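Local coordinates for protein ornithine aminotransferase (Plasmodium falciparum, PDB 3LG0) that transfers the delta-amino group of ornithine to 2-oxoglutarate with the help of pyridoxal 5'-phosphate, yielding glutamate semialdehyde and glutamate, at residues P29-R34 with Y41-R46. Residues are numbered along the deposited sequence; the frame is centred on the assembly and turned at random.
Sequences PVVLKR and YDIEDR
K33 and R34 both face Y41 in a classic beta bulge: Y41 O accepts K33 N at 2.9 Å, nearly in line with its C=O, and R34 N only weakly, while Y41 N gives a 2.7 Å bond to R34 O. One step on, L32 and D42 form a non-hydrogen-bonded antiparallel pair, and V31 O receives a weak bond from I43 N. A water bridges V31 N and D42 OD2. Among the charged groups, K33 stretches past D42 O, extended beyond CG, and its NZ meets D45 OD1 at 3.0 Å from above the carboxylate plane. Strands 31-36 and 39-42 form a beta hairpin, and this salt bridge ties the first to the type I turn D42-D45, which begins on the last residue of the second. At the homodimer interface, V31 and L32 also pair with a parallel strand of the second subunit. Just past the turn, R46 folds back on D42: OD1 takes R46 N, and OD2 takes R46 NH1 at 2.7 Å, tilted out of the carboxylate plane; E44 OE1 also bridges to NH1. Apolar contacts join V31 CG1 to I43 CG1 at 3.5 Å, both side chains lying against Y13 of helix 10-20. R34 and Y41 point to the same sheet face, so R34 CG packs 3.9 Å from Y41 CD2.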
loop_
_atom_site.group_PDB
_atom_site.type_symbol
_atom_site.label_atom_id
_atom_site.label_comp_id
_atom_site.label_asym_id
_atom_site.label_seq_id
_atom_site.Cartn_x
_atom_site.Cartn_y
_atom_site.Cartn_z
ATOM N N PRO A 29 5.281 19.694 -15.205
ATOM C CA PRO A 29 6.325 19.231 -16.126
ATOM C C PRO A 29 7.747 19.456 -15.607
ATOM O O PRO A 29 8.482 20.272 -16.153
ATOM C CB PRO A 29 6.100 20.086 -17.384
ATOM C CG PRO A 29 4.879 20.876 -17.143
ATOM C CD PRO A 29 4.660 20.938 -15.668
ATOM N N VAL A 30 8.130 18.741 -14.559
ATOM C CA VAL A 30 9.518 18.737 -14.098
ATOM C C VAL A 30 9.901 17.283 -13.837
ATOM O O VAL A 30 9.111 16.522 -13.295
ATOM C CB VAL A 30 9.735 19.632 -12.833
ATOM C CG1 VAL A 30 8.988 19.079 -11.600
ATOM C CG2 VAL A 30 11.233 19.805 -12.535
ATOM N N VAL A 31 11.098 16.890 -14.257
ATOM C CA VAL A 31 11.545 15.504 -14.122
ATOM C C VAL A 31 12.715 15.394 -13.140
ATOM O O VAL A 31 13.840 15.765 -13.461
ATOM C CB VAL A 31 11.987 14.924 -15.491
ATOM C CG1 VAL A 31 12.372 13.473 -15.352
ATOM C CG2 VAL A 31 10.871 15.060 -16.501
ATOM N N LEU A 32 12.443 14.874 -11.949
ATOM C CA LEU A 32 13.444 14.791 -10.899
ATOM C C LEU A 32 14.246 13.495 -10.970
ATOM O O LEU A 32 13.737 12.449 -11.376
ATOM C CB LEU A 32 12.783 14.917 -9.523
ATOM C CG LEU A 32 11.817 16.096 -9.420
ATOM C CD1 LEU A 32 11.197 16.162 -8.029
ATOM C CD2 LEU A 32 12.501 17.443 -9.829
ATOM N N LYS A 33 15.515 13.577 -10.590
ATOM C CA LYS A 33 16.387 12.416 -10.613
ATOM C C LYS A 33 17.128 12.337 -9.310
ATOM O O LYS A 33 17.698 11.299 -8.981
ATOM C CB LYS A 33 17.391 12.492 -11.759
ATOM C CG LYS A 33 18.450 13.587 -11.602
ATOM C CD LYS A 33 19.351 13.638 -12.836
ATOM C CE LYS A 33 20.534 14.579 -12.651
ATOM N NZ LYS A 33 21.351 14.675 -13.894
ATOM N N ARG A 34 17.126 13.438 -8.564
ATOM C CA ARG A 34 17.800 13.465 -7.271
ATOM C C ARG A 34 17.138 14.389 -6.254
ATOM O O ARG A 34 16.631 15.459 -6.587
ATOM C CB ARG A 34 19.276 13.828 -7.417
ATOM C CG ARG A 34 20.005 13.927 -6.080
ATOM C CD ARG A 34 21.480 14.223 -6.261
ATOM N NE ARG A 34 22.146 13.140 -6.972
ATOM C CZ ARG A 34 22.698 12.084 -6.383
ATOM N NH1 ARG A 34 22.677 11.967 -5.062
ATOM N NH2 ARG A 34 23.283 11.149 -7.124
ATOM N N TYR A 41 16.592 17.904 -7.839
ATOM C CA TYR A 41 17.346 18.246 -9.045
ATOM C C TYR A 41 16.778 17.515 -10.252
ATOM O O TYR A 41 16.515 16.308 -10.182
ATOM C CB TYR A 41 18.826 17.869 -8.879
ATOM C CG TYR A 41 19.452 18.423 -7.628
ATOM C CD1 TYR A 41 20.201 19.596 -7.664
ATOM C CD2 TYR A 41 19.271 17.792 -6.404
ATOM C CE1 TYR A 41 20.759 20.113 -6.517
ATOM C CE2 TYR A 41 19.808 18.308 -5.254
ATOM C CZ TYR A 41 20.557 19.465 -5.304
ATOM O OH TYR A 41 21.104 19.961 -4.137
ATOM N N ASP A 42 16.601 18.244 -11.355
ATOM C CA ASP A 42 16.048 17.653 -12.563
ATOM C C ASP A 42 17.109 17.129 -13.557
ATOM O O ASP A 42 18.315 17.116 -13.266
ATOM C CB ASP A 42 15.010 18.578 -13.217
ATOM C CG ASP A 42 15.638 19.762 -13.943
ATOM O OD1 ASP A 42 16.880 19.856 -14.003
ATOM O OD2 ASP A 42 14.877 20.604 -14.455
ATOM N N ILE A 43 16.632 16.651 -14.701
ATOM C CA ILE A 43 17.475 15.992 -15.682
ATOM C C ILE A 43 18.597 16.919 -16.155
ATOM O O ILE A 43 19.718 16.470 -16.395
ATOM C CB ILE A 43 16.644 15.520 -16.906
ATOM C CG1 ILE A 43 15.567 14.518 -16.479
ATOM C CG2 ILE A 43 17.549 14.901 -17.954
ATOM C CD1 ILE A 43 16.076 13.414 -15.605
ATOM N N GLU A 44 18.282 18.208 -16.283
ATOM C CA GLU A 44 19.237 19.209 -16.746
ATOM C C GLU A 44 20.025 19.807 -15.588
ATOM O O GLU A 44 20.596 20.878 -15.713
ATOM C CB GLU A 44 18.509 20.324 -17.504
ATOM C CG GLU A 44 17.942 19.893 -18.853
ATOM C CD GLU A 44 16.696 19.025 -18.717
ATOM O OE1 GLU A 44 15.911 19.279 -17.779
ATOM O OE2 GLU A 44 16.503 18.097 -19.546
ATOM N N ASP A 45 20.020 19.116 -14.456
ATOM C CA ASP A 45 20.717 19.564 -13.256
ATOM C C ASP A 45 20.266 20.901 -12.629
ATOM O O ASP A 45 20.979 21.454 -11.796
ATOM C CB ASP A 45 22.226 19.560 -13.505
ATOM C CG ASP A 45 22.764 18.167 -13.774
ATOM O OD1 ASP A 45 22.576 17.284 -12.908
ATOM O OD2 ASP A 45 23.372 17.948 -14.846
ATOM N N ARG A 46 19.099 21.419 -13.010
ATOM C CA ARG A 46 18.527 22.559 -12.291
ATOM C C ARG A 46 18.070 22.107 -10.893
ATOM O O ARG A 46 17.602 20.973 -10.703
ATOM C CB ARG A 46 17.337 23.159 -13.040
ATOM C CG ARG A 46 17.573 23.469 -14.504
ATOM C CD ARG A 46 16.292 23.944 -15.158
ATOM N NE ARG A 46 16.342 23.892 -16.620
ATOM C CZ ARG A 46 15.778 22.942 -17.366
ATOM N NH1 ARG A 46 15.109 21.938 -16.804
ATOM N NH2 ARG A 46 15.883 22.998 -18.687
HETATM O O HOH W 1 12.691 18.963 -15.653
#